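Protein BIM1 (Saccharomyces cerevisiae, PDB 4E61) binds microtubules at their plus ends as a yeast member of the EB1 (MAPRE) family, and pairs through its C-terminal coiled-coil EB1-like motif. Local coordinates at the interface of chains A and B. Sequence-based numbering; all coordinates share one arbitrary frame. Chains: chain A/B, Protein BIM1.

All four contacts draw on the long helix 2-63, of chain A in contact 1 and of both chains in the others. Contacts 3 and 2 follow each other along the coiled coil, the centres of their C-alpha atoms about 17 Å apart. Contact 1 lies about 23 Å beyond contact 2, where the end of the partner's helix 84-97 folds back on the long helix, and contact 4 is about 15 Å from contact 1, sharing that short helix. Contacts 3 and 4, about 50 Å apart, mark the far ends of the series. A two-stranded coiled coil passes into a four-helix bundle, making an elongated EB1-like dimer.

Contact 1: the interface of chains A and B. Residues chain A 43, 47, 51; chain B 95-100.
A:Lys47 reaches from helix 2-63 of chain A to the C-terminal end of helix 84-97 of chain B and grips it by main-chain oxygens. Its CG stands anti to its own carbonyl carbon (chi1 -66°), the chain runs on nearly extended, and a bend at chi4 (-54°) turns the amine NZ into the helix end. NZ hydrogen-bonds to B:Ile95 O at 3.0 Å, nearly straight along the C=O and in the carbonyl plane. It also bonds B:Ala98 O at 2.9 Å, with the nitrogen above that carbonyl's plane and the C=O...N angle at 130°. Carbonyls at a helix end would probably also stabilise a positive charge on the amine. An alanine here would remove these bonds and would probably leave the end of the partner's helix less firmly held. On one flank of the lysine, A:Phe43 has CG anti to the backbone N and points its ring tip at the loop, CZ lying 3.5 Å from B:Ala98 O. On the other, A:Ile51 crosses two side chains obliquely: CG1 meets the B:Ile95 branch CG2 at 3.7 Å, and CD1 meets B:Leu96 CD2 at 3.6 Å. B:Ile95 CG2 also rests 3.5 Å from the backbone A:Lys47 O. Polar clasp and apolar packing together fasten the end of one chain's short helix to the long helix of the other, tying the two subunits of the EB1-like motif together.

Contact 2: the interface of chains A and B. Residues chain A 30, 33-34, 37; chain B 30, 33-34, 37-38.
Helix 2-63 of chain A meets helix 2-63 of chain B, the two running side by side as a parallel coiled coil about a local two-fold axis. No polar pair bonds across this stretch; the join is made by carbon packing. At A:Tyr30 and B:Tyr30 it is the stems that touch, CB to CB at 3.7 Å, while the rings point away to opposite flanks, each CG anti to its own carbonyl carbon (chi1 -82° in chain A). The edge of the A:Tyr30 ring takes the B:Val34 methyl CG2 in its plane, 4.0 Å from CD1. One turn on, the valines cross obliquely and meet tip to tip, A:Val34 CG2 to B:Val34 CG2 at 3.7 Å. That same B:Val34 methyl is 3.8 Å from A:Thr33 OG1, which stands anti to its backbone N at the side of the core. A:Val34 turns its other branch, CG1, across B:Leu37 at about a right angle and touches CD1 at 3.9 Å. The leucines then cross obliquely, with CG of each anti to its carbonyl carbon (chi1 -72°), so that a branch of one lies against the stem of the other: A:Leu37 CD1 packs on B:Leu37 CB at 3.7 Å.

Contact 3: the interface of chains A and B. Residues chain A 19-20, 23-24, 26-27; chain B 16, 19-20, 23-24, 26-27.
The contact is chiefly apolar, formed between helices 2-63 of the two chains by A:Ile20, A:Leu23 and A:Ile27 with their counterparts. A:Leu23 and B:Leu23 cross obliquely, both with CG anti to the carbonyl carbon (chi1 -69° in chain A), and B:Leu23 CD1 lies 3.8 Å from A:Leu23 CB. The A:Leu23 branch CD2 turns across B:Ile27 at about a right angle and meets its CD1 tip at 3.7 Å. Further along, the isoleucines touch mid-chain, A:Ile27 CG1 to B:Ile27 CG1 at 3.9 Å. At A:Ile20 and B:Ile20 the side chains depart from the two-fold: B:Ile20 has CG1 anti to the carbonyl carbon, whereas A:Ile20 has a chi1 of 115° and directs CG2 at B:Ile20 CG1, 3.7 Å away. The A:Ile20 tip CD1 instead finds the methyl B:Thr19 CG2 at 3.9 Å.

Polar groups border this core without bonding across it. A:Asn24 lays its amide oxygen alongside the partner leucine, OD1 being 3.5 Å from B:Leu23 CD2, and B:Asn24 does likewise from the other flank. The glutamates stretch past the isoleucines, their chains extended beyond CG, with B:Glu26 OE1 about 4.0 Å from A:Ile27 CD1. By burying branched side chains in successive turns, this stretch of parallel coiled coil is likely to hold the long helices in register and so to support the Bim1 dimer.

Contact 4: the interface of chains A and B. Residues chain A 54-55, 58, 84-85, 88-89, 92; chain B 54-55, 58, 85, 88-89, 92.
At the centre, A:Phe88 and B:Phe88 meet by their ring edges, CD2 to CD2 at 3.4 Å, each ring with CE2 of the other at its edge and in its plane. Both have CG anti to the backbone N (chi1 -176° in A:Phe88), which brings the rings together at the two-fold axis, each against the partner's side chains. B:Val89 lays CG2 over one face of the A:Phe88 ring, 3.8 Å from the centroid. The A:Phe88 stem is crossed at about a right angle by B:Leu85, whose CD1 comes to 3.6 Å from CB. B:Leu54 slides past the ring in the opposite direction, its CG 3.4 Å from CE1, and sends CD2 on to A:Val92 CG2 at 3.8 Å. An alanine in place of A:Phe88 would remove the ring and with it the contacts to B:Phe88, B:Val89 and B:Leu54 CG, and would probably loosen the dimer core. At the polar rim, B:Thr58 OG1 lies 3.3 Å from A:Phe88 CE1. This hydroxyl hydrogen-bonds within its own chain to B:Leu54 O, one turn back, from above the carbonyl plane. The site sits in the four-helix bundle, where the short helices, 84-101 of chain A and 84-97 of chain B, pack between the C-terminal parts of the two long helices 2-63.

Contact 1: the interface of chains A and B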
# COMPACT_ATOMS: atom_id res chain seq x y z
N PHE A 43 -6.34 -4.11 5.72
CA PHE A 43 -7.45 -3.45 6.39
C PHE A 43 -8.54 -3.00 5.40
O PHE A 43 -9.71 -3.30 5.61
CB PHE A 43 -6.92 -2.32 7.29
CG PHE A 43 -7.95 -1.53 8.05
CD1 PHE A 43 -8.70 -2.11 9.08
CD2 PHE A 43 -8.16 -0.19 7.76
CE1 PHE A 43 -9.65 -1.37 9.79
CE2 PHE A 43 -9.08 0.56 8.50
CZ PHE A 43 -9.79 -0.03 9.53
N LYS A 47 -12.54 -4.64 4.59
CA LYS A 47 -13.74 -3.83 4.52
C LYS A 47 -14.49 -4.12 3.24
O LYS A 47 -15.71 -4.21 3.30
CB LYS A 47 -13.39 -2.35 4.58
CG LYS A 47 -12.81 -1.92 5.89
CD LYS A 47 -12.85 -0.42 5.97
CE LYS A 47 -12.41 0.05 7.33
NZ LYS A 47 -13.20 -0.59 8.43
N ILE A 51 -18.22 -5.67 2.81
CA ILE A 51 -19.25 -5.00 2.04
C ILE A 51 -19.81 -5.98 0.99
O ILE A 51 -21.03 -6.01 0.81
CB ILE A 51 -18.84 -3.62 1.48
CG1 ILE A 51 -18.65 -2.62 2.62
CG2 ILE A 51 -19.89 -3.07 0.50
CD1 ILE A 51 -17.95 -1.27 2.19
N ILE B 95 -19.52 -0.69 8.50
CA ILE B 95 -18.41 -1.45 7.93
C ILE B 95 -17.25 -0.50 7.58
O ILE B 95 -16.11 -0.82 7.94
CB ILE B 95 -18.79 -2.38 6.74
CG1 ILE B 95 -19.78 -3.48 7.19
CG2 ILE B 95 -17.51 -3.00 6.10
CD1 ILE B 95 -20.46 -4.26 6.00
N LEU B 96 -17.53 0.65 6.92
CA LEU B 96 -16.51 1.64 6.54
C LEU B 96 -15.72 2.16 7.72
O LEU B 96 -14.51 2.25 7.63
CB LEU B 96 -17.09 2.86 5.77
CG LEU B 96 -17.81 2.60 4.44
CD1 LEU B 96 -18.41 3.87 3.91
CD2 LEU B 96 -16.87 2.00 3.39
N TYR B 97 -16.41 2.50 8.83
CA TYR B 97 -15.76 3.10 9.98
C TYR B 97 -15.36 2.20 11.15
O TYR B 97 -14.88 2.70 12.17
CB TYR B 97 -16.45 4.41 10.41
CG TYR B 97 -16.73 5.35 9.25
CD1 TYR B 97 -15.70 5.78 8.41
CD2 TYR B 97 -18.02 5.77 8.97
CE1 TYR B 97 -15.96 6.61 7.32
CE2 TYR B 97 -18.28 6.64 7.91
CZ TYR B 97 -17.24 7.05 7.09
OH TYR B 97 -17.51 7.89 6.05
N ALA B 98 -15.50 0.86 11.00
CA ALA B 98 -15.09 -0.11 12.02
C ALA B 98 -13.55 -0.07 12.15
O ALA B 98 -12.86 0.20 11.17
CB ALA B 98 -15.56 -1.50 11.64
N THR B 99 -13.01 -0.28 13.36
CA THR B 99 -11.57 -0.21 13.63
C THR B 99 -10.84 -1.58 13.67
O THR B 99 -9.63 -1.63 13.43
CB THR B 99 -11.29 0.68 14.87
OG1 THR B 99 -11.97 0.15 16.01
CG2 THR B 99 -11.74 2.13 14.66
N ALA B 100 -11.56 -2.68 13.98
CA ALA B 100 -11.04 -4.06 14.07
C ALA B 100 -10.06 -4.33 15.22
O ALA B 100 -9.50 -3.41 15.80
CB ALA B 100 -10.45 -4.54 12.74

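Contact 2: the interface of chains A and B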
# COMPACT_ATOMS: atom_id res chain seq x y z
N TYR A 30 12.58 1.97 3.57
CA TYR A 30 11.80 1.36 2.48
C TYR A 30 11.03 0.13 2.93
O TYR A 30 9.89 -0.05 2.51
CB TYR A 30 12.65 1.05 1.25
CG TYR A 30 12.88 2.24 0.35
CD1 TYR A 30 11.84 2.81 -0.39
CD2 TYR A 30 14.16 2.78 0.19
CE1 TYR A 30 12.06 3.90 -1.22
CE2 TYR A 30 14.39 3.87 -0.65
CZ TYR A 30 13.34 4.43 -1.36
OH TYR A 30 13.59 5.51 -2.18
N THR A 33 8.14 1.47 4.81
CA THR A 33 7.10 2.01 3.93
C THR A 33 6.31 0.92 3.20
O THR A 33 5.11 1.10 3.00
CB THR A 33 7.49 3.28 3.11
OG1 THR A 33 6.65 3.38 1.95
CG2 THR A 33 8.90 3.30 2.67
N VAL A 34 6.95 -0.22 2.84
CA VAL A 34 6.26 -1.34 2.18
C VAL A 34 5.31 -2.00 3.21
O VAL A 34 4.15 -2.27 2.88
CB VAL A 34 7.26 -2.36 1.53
CG1 VAL A 34 6.57 -3.68 1.18
CG2 VAL A 34 7.92 -1.76 0.29
N LEU A 37 2.11 0.15 3.83
CA LEU A 37 1.26 0.01 2.66
C LEU A 37 0.57 -1.36 2.62
O LEU A 37 -0.60 -1.44 2.22
CB LEU A 37 2.05 0.28 1.37
CG LEU A 37 2.45 1.74 1.09
CD1 LEU A 37 3.58 1.81 0.07
CD2 LEU A 37 1.26 2.57 0.60
N TYR B 30 13.08 -1.69 -4.25
CA TYR B 30 12.18 -1.15 -3.22
C TYR B 30 11.41 0.05 -3.72
O TYR B 30 10.24 0.17 -3.38
CB TYR B 30 12.91 -0.79 -1.92
CG TYR B 30 13.11 -1.96 -0.99
CD1 TYR B 30 12.03 -2.58 -0.36
CD2 TYR B 30 14.39 -2.43 -0.69
CE1 TYR B 30 12.22 -3.68 0.48
CE2 TYR B 30 14.59 -3.52 0.15
CZ TYR B 30 13.50 -4.14 0.74
OH TYR B 30 13.69 -5.20 1.59
N THR B 33 8.69 -1.35 -5.82
CA THR B 33 7.64 -1.97 -5.01
C THR B 33 6.77 -0.95 -4.27
O THR B 33 5.57 -1.19 -4.13
CB THR B 33 8.04 -3.25 -4.25
OG1 THR B 33 7.12 -3.47 -3.18
CG2 THR B 33 9.41 -3.21 -3.66
N VAL B 34 7.34 0.20 -3.84
CA VAL B 34 6.59 1.27 -3.16
C VAL B 34 5.66 1.93 -4.19
O VAL B 34 4.48 2.15 -3.90
CB VAL B 34 7.51 2.28 -2.41
CG1 VAL B 34 6.78 3.57 -2.06
CG2 VAL B 34 8.11 1.65 -1.16
N LEU B 37 2.57 -0.31 -4.99
CA LEU B 37 1.70 -0.27 -3.83
C LEU B 37 0.97 1.05 -3.73
O LEU B 37 -0.19 1.05 -3.34
CB LEU B 37 2.46 -0.58 -2.54
CG LEU B 37 2.91 -2.04 -2.31
CD1 LEU B 37 4.01 -2.10 -1.26
CD2 LEU B 37 1.74 -2.95 -1.90
N GLU B 38 1.61 2.16 -4.12
CA GLU B 38 0.99 3.49 -4.12
C GLU B 38 0.01 3.67 -5.27
O GLU B 38 -0.95 4.43 -5.12
CB GLU B 38 2.05 4.60 -4.11
CG GLU B 38 2.69 4.77 -2.75
CD GLU B 38 3.87 5.73 -2.65
OE1 GLU B 38 4.42 6.12 -3.71
OE2 GLU B 38 4.26 6.07 -1.51

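Contact 3: the interface of chains A and B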
# COMPACT_ATOMS: atom_id res chain seq x y z
N THR A 19 28.73 5.36 3.29
CA THR A 19 27.64 5.29 2.32
C THR A 19 26.90 3.94 2.50
O THR A 19 25.67 3.98 2.57
CB THR A 19 27.99 5.74 0.89
OG1 THR A 19 28.18 4.63 0.03
CG2 THR A 19 29.09 6.79 0.81
N ILE A 20 27.61 2.80 2.70
CA ILE A 20 26.89 1.55 2.97
C ILE A 20 25.97 1.72 4.20
O ILE A 20 24.80 1.39 4.12
CB ILE A 20 27.64 0.17 2.88
CG1 ILE A 20 27.74 -0.56 4.21
CG2 ILE A 20 28.93 0.17 2.09
CD1 ILE A 20 26.98 -1.82 4.25
N LEU A 23 22.97 3.69 3.19
CA LEU A 23 22.16 2.91 2.24
C LEU A 23 21.36 1.86 2.99
O LEU A 23 20.24 1.55 2.57
CB LEU A 23 22.99 2.25 1.13
CG LEU A 23 23.65 3.15 0.08
CD1 LEU A 23 24.52 2.31 -0.86
CD2 LEU A 23 22.64 3.96 -0.70
N ASN A 24 21.92 1.31 4.08
CA ASN A 24 21.23 0.34 4.94
C ASN A 24 20.07 1.01 5.68
O ASN A 24 19.03 0.37 5.86
CB ASN A 24 22.20 -0.31 5.93
CG ASN A 24 23.02 -1.44 5.36
OD1 ASN A 24 22.73 -1.99 4.29
ND2 ASN A 24 24.06 -1.84 6.08
N GLU A 26 18.34 3.65 4.50
CA GLU A 26 17.34 3.82 3.44
C GLU A 26 16.53 2.53 3.24
O GLU A 26 15.32 2.61 3.19
CB GLU A 26 18.00 4.20 2.12
CG GLU A 26 18.25 5.69 1.98
CD GLU A 26 18.48 6.17 0.57
OE1 GLU A 26 17.76 5.71 -0.35
OE2 GLU A 26 19.37 7.04 0.38
N ILE A 27 17.21 1.36 3.19
CA ILE A 27 16.57 0.05 3.04
C ILE A 27 15.59 -0.23 4.19
O ILE A 27 14.45 -0.64 3.92
CB ILE A 27 17.58 -1.09 2.75
CG1 ILE A 27 17.96 -1.05 1.25
CG2 ILE A 27 17.05 -2.48 3.16
CD1 ILE A 27 19.41 -1.36 0.96
N SER B 16 33.90 -3.07 -0.90
CA SER B 16 32.91 -2.09 -0.44
C SER B 16 32.10 -1.52 -1.59
O SER B 16 30.88 -1.37 -1.47
CB SER B 16 33.59 -0.96 0.34
OG SER B 16 33.60 -1.22 1.74
N THR B 19 29.36 -3.93 -2.49
CA THR B 19 28.23 -3.82 -1.57
C THR B 19 27.36 -2.63 -1.95
O THR B 19 26.15 -2.81 -2.10
CB THR B 19 28.72 -3.75 -0.13
OG1 THR B 19 29.57 -4.87 0.12
CG2 THR B 19 27.60 -3.67 0.88
N ILE B 20 27.97 -1.46 -2.22
CA ILE B 20 27.26 -0.25 -2.67
C ILE B 20 26.45 -0.55 -3.94
O ILE B 20 25.30 -0.10 -4.06
CB ILE B 20 28.21 0.99 -2.77
CG1 ILE B 20 28.53 1.54 -1.36
CG2 ILE B 20 27.63 2.09 -3.67
CD1 ILE B 20 29.84 2.24 -1.22
N LEU B 23 23.49 -2.80 -2.91
CA LEU B 23 22.55 -2.06 -2.06
C LEU B 23 21.75 -1.08 -2.91
O LEU B 23 20.59 -0.83 -2.59
CB LEU B 23 23.25 -1.31 -0.91
CG LEU B 23 23.87 -2.12 0.23
CD1 LEU B 23 24.52 -1.22 1.23
CD2 LEU B 23 22.85 -2.99 0.95
N ASN B 24 22.36 -0.53 -3.98
CA ASN B 24 21.69 0.38 -4.91
C ASN B 24 20.65 -0.39 -5.72
O ASN B 24 19.58 0.17 -6.02
CB ASN B 24 22.68 1.06 -5.85
CG ASN B 24 23.40 2.25 -5.25
OD1 ASN B 24 23.01 2.81 -4.22
ND2 ASN B 24 24.46 2.69 -5.93
N GLU B 26 18.98 -3.09 -4.60
CA GLU B 26 17.90 -3.28 -3.62
C GLU B 26 17.01 -2.04 -3.54
O GLU B 26 15.79 -2.18 -3.60
CB GLU B 26 18.47 -3.59 -2.23
CG GLU B 26 18.80 -5.05 -2.02
CD GLU B 26 18.93 -5.48 -0.58
OE1 GLU B 26 18.11 -5.03 0.26
OE2 GLU B 26 19.83 -6.29 -0.28
N ILE B 27 17.61 -0.83 -3.45
CA ILE B 27 16.90 0.45 -3.39
C ILE B 27 16.01 0.66 -4.61
O ILE B 27 14.84 1.03 -4.44
CB ILE B 27 17.83 1.64 -3.03
CG1 ILE B 27 18.09 1.66 -1.52
CG2 ILE B 27 17.28 3.00 -3.51
CD1 ILE B 27 19.48 2.06 -1.13

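Contact 4: the interface of chains A and B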
# COMPACT_ATOMS: atom_id res chain seq x y z
N LEU A 54 -22.25 -8.46 2.72
CA LEU A 54 -23.46 -7.70 3.01
C LEU A 54 -24.33 -7.47 1.76
O LEU A 54 -25.53 -7.69 1.81
CB LEU A 54 -23.09 -6.37 3.70
CG LEU A 54 -24.24 -5.37 3.96
CD1 LEU A 54 -25.23 -5.88 5.02
CD2 LEU A 54 -23.71 -4.02 4.31
N VAL A 55 -23.70 -7.08 0.64
CA VAL A 55 -24.39 -6.83 -0.63
C VAL A 55 -25.04 -8.09 -1.15
O VAL A 55 -26.23 -8.04 -1.49
CB VAL A 55 -23.45 -6.16 -1.67
CG1 VAL A 55 -23.94 -6.35 -3.11
CG2 VAL A 55 -23.30 -4.68 -1.35
N THR A 58 -28.00 -9.40 1.35
CA THR A 58 -29.26 -8.67 1.20
C THR A 58 -29.88 -8.81 -0.16
O THR A 58 -31.09 -8.65 -0.27
CB THR A 58 -29.31 -7.27 1.84
OG1 THR A 58 -29.26 -6.24 0.86
CG2 THR A 58 -28.35 -7.08 2.98
N ALA A 84 -36.12 1.33 -3.78
CA ALA A 84 -34.92 2.18 -3.63
C ALA A 84 -33.75 1.40 -3.01
O ALA A 84 -32.59 1.70 -3.31
CB ALA A 84 -35.25 3.40 -2.78
N LEU A 85 -34.05 0.40 -2.15
CA LEU A 85 -33.05 -0.44 -1.50
C LEU A 85 -32.26 -1.26 -2.54
O LEU A 85 -31.03 -1.28 -2.47
CB LEU A 85 -33.69 -1.35 -0.43
CG LEU A 85 -32.80 -2.43 0.21
CD1 LEU A 85 -31.62 -1.82 0.94
CD2 LEU A 85 -33.60 -3.34 1.11
N PHE A 88 -29.91 0.89 -4.60
CA PHE A 88 -28.73 1.20 -3.82
C PHE A 88 -27.82 -0.01 -3.76
O PHE A 88 -26.63 0.14 -4.02
CB PHE A 88 -29.11 1.70 -2.42
CG PHE A 88 -27.93 2.13 -1.59
CD1 PHE A 88 -27.39 3.40 -1.72
CD2 PHE A 88 -27.32 1.24 -0.70
CE1 PHE A 88 -26.30 3.79 -0.94
CE2 PHE A 88 -26.21 1.63 0.06
CZ PHE A 88 -25.71 2.90 -0.06
N VAL A 89 -28.38 -1.20 -3.46
CA VAL A 89 -27.63 -2.46 -3.38
C VAL A 89 -26.92 -2.72 -4.70
O VAL A 89 -25.74 -3.09 -4.68
CB VAL A 89 -28.49 -3.66 -2.88
CG1 VAL A 89 -27.75 -4.98 -3.01
CG2 VAL A 89 -28.91 -3.47 -1.43
N VAL A 92 -23.85 -0.32 -5.24
CA VAL A 92 -22.72 -0.80 -4.43
C VAL A 92 -22.05 -1.98 -5.12
O VAL A 92 -20.83 -2.04 -5.18
CB VAL A 92 -23.10 -1.14 -2.95
CG1 VAL A 92 -21.87 -1.50 -2.15
CG2 VAL A 92 -23.82 0.01 -2.26
N LEU B 54 -21.46 7.79 -1.89
CA LEU B 54 -22.78 7.18 -2.08
C LEU B 54 -23.53 7.03 -0.76
O LEU B 54 -24.70 7.39 -0.69
CB LEU B 54 -22.64 5.83 -2.81
CG LEU B 54 -23.90 5.01 -3.01
CD1 LEU B 54 -24.83 5.68 -4.01
CD2 LEU B 54 -23.56 3.60 -3.45
N VAL B 55 -22.84 6.54 0.28
CA VAL B 55 -23.40 6.35 1.62
C VAL B 55 -23.86 7.69 2.21
O VAL B 55 -25.01 7.81 2.64
CB VAL B 55 -22.45 5.53 2.55
CG1 VAL B 55 -22.77 5.75 4.03
CG2 VAL B 55 -22.48 4.05 2.19
N THR B 58 -26.79 9.39 -0.02
CA THR B 58 -28.05 8.69 0.21
C THR B 58 -28.62 9.06 1.58
O THR B 58 -29.84 9.19 1.72
CB THR B 58 -27.85 7.17 0.04
OG1 THR B 58 -27.15 6.96 -1.18
CG2 THR B 58 -29.16 6.40 0.01
N LEU B 85 -33.87 0.96 3.47
CA LEU B 85 -32.76 1.62 2.80
C LEU B 85 -31.79 2.24 3.80
O LEU B 85 -30.58 2.00 3.67
CB LEU B 85 -33.27 2.67 1.79
CG LEU B 85 -32.20 3.53 1.07
CD1 LEU B 85 -31.23 2.68 0.27
CD2 LEU B 85 -32.83 4.60 0.20
N PHE B 88 -29.81 -0.39 5.71
CA PHE B 88 -28.75 -0.91 4.87
C PHE B 88 -27.62 0.11 4.77
O PHE B 88 -26.46 -0.26 4.97
CB PHE B 88 -29.27 -1.31 3.49
CG PHE B 88 -28.22 -1.96 2.62
CD1 PHE B 88 -27.92 -3.31 2.74
CD2 PHE B 88 -27.51 -1.21 1.68
CE1 PHE B 88 -26.90 -3.90 1.97
CE2 PHE B 88 -26.50 -1.81 0.90
CZ PHE B 88 -26.20 -3.15 1.05
N VAL B 89 -27.96 1.38 4.50
CA VAL B 89 -27.00 2.48 4.41
C VAL B 89 -26.18 2.58 5.71
O VAL B 89 -24.97 2.73 5.63
CB VAL B 89 -27.66 3.81 3.98
CG1 VAL B 89 -26.71 4.99 4.14
CG2 VAL B 89 -28.14 3.72 2.53
N VAL B 92 -23.58 -0.37 5.97
CA VAL B 92 -22.42 -0.05 5.12
C VAL B 92 -21.52 0.95 5.83
O VAL B 92 -20.30 0.78 5.82
CB VAL B 92 -22.81 0.46 3.68
CG1 VAL B 92 -21.57 0.69 2.82
CG2 VAL B 92 -23.77 -0.50 3.00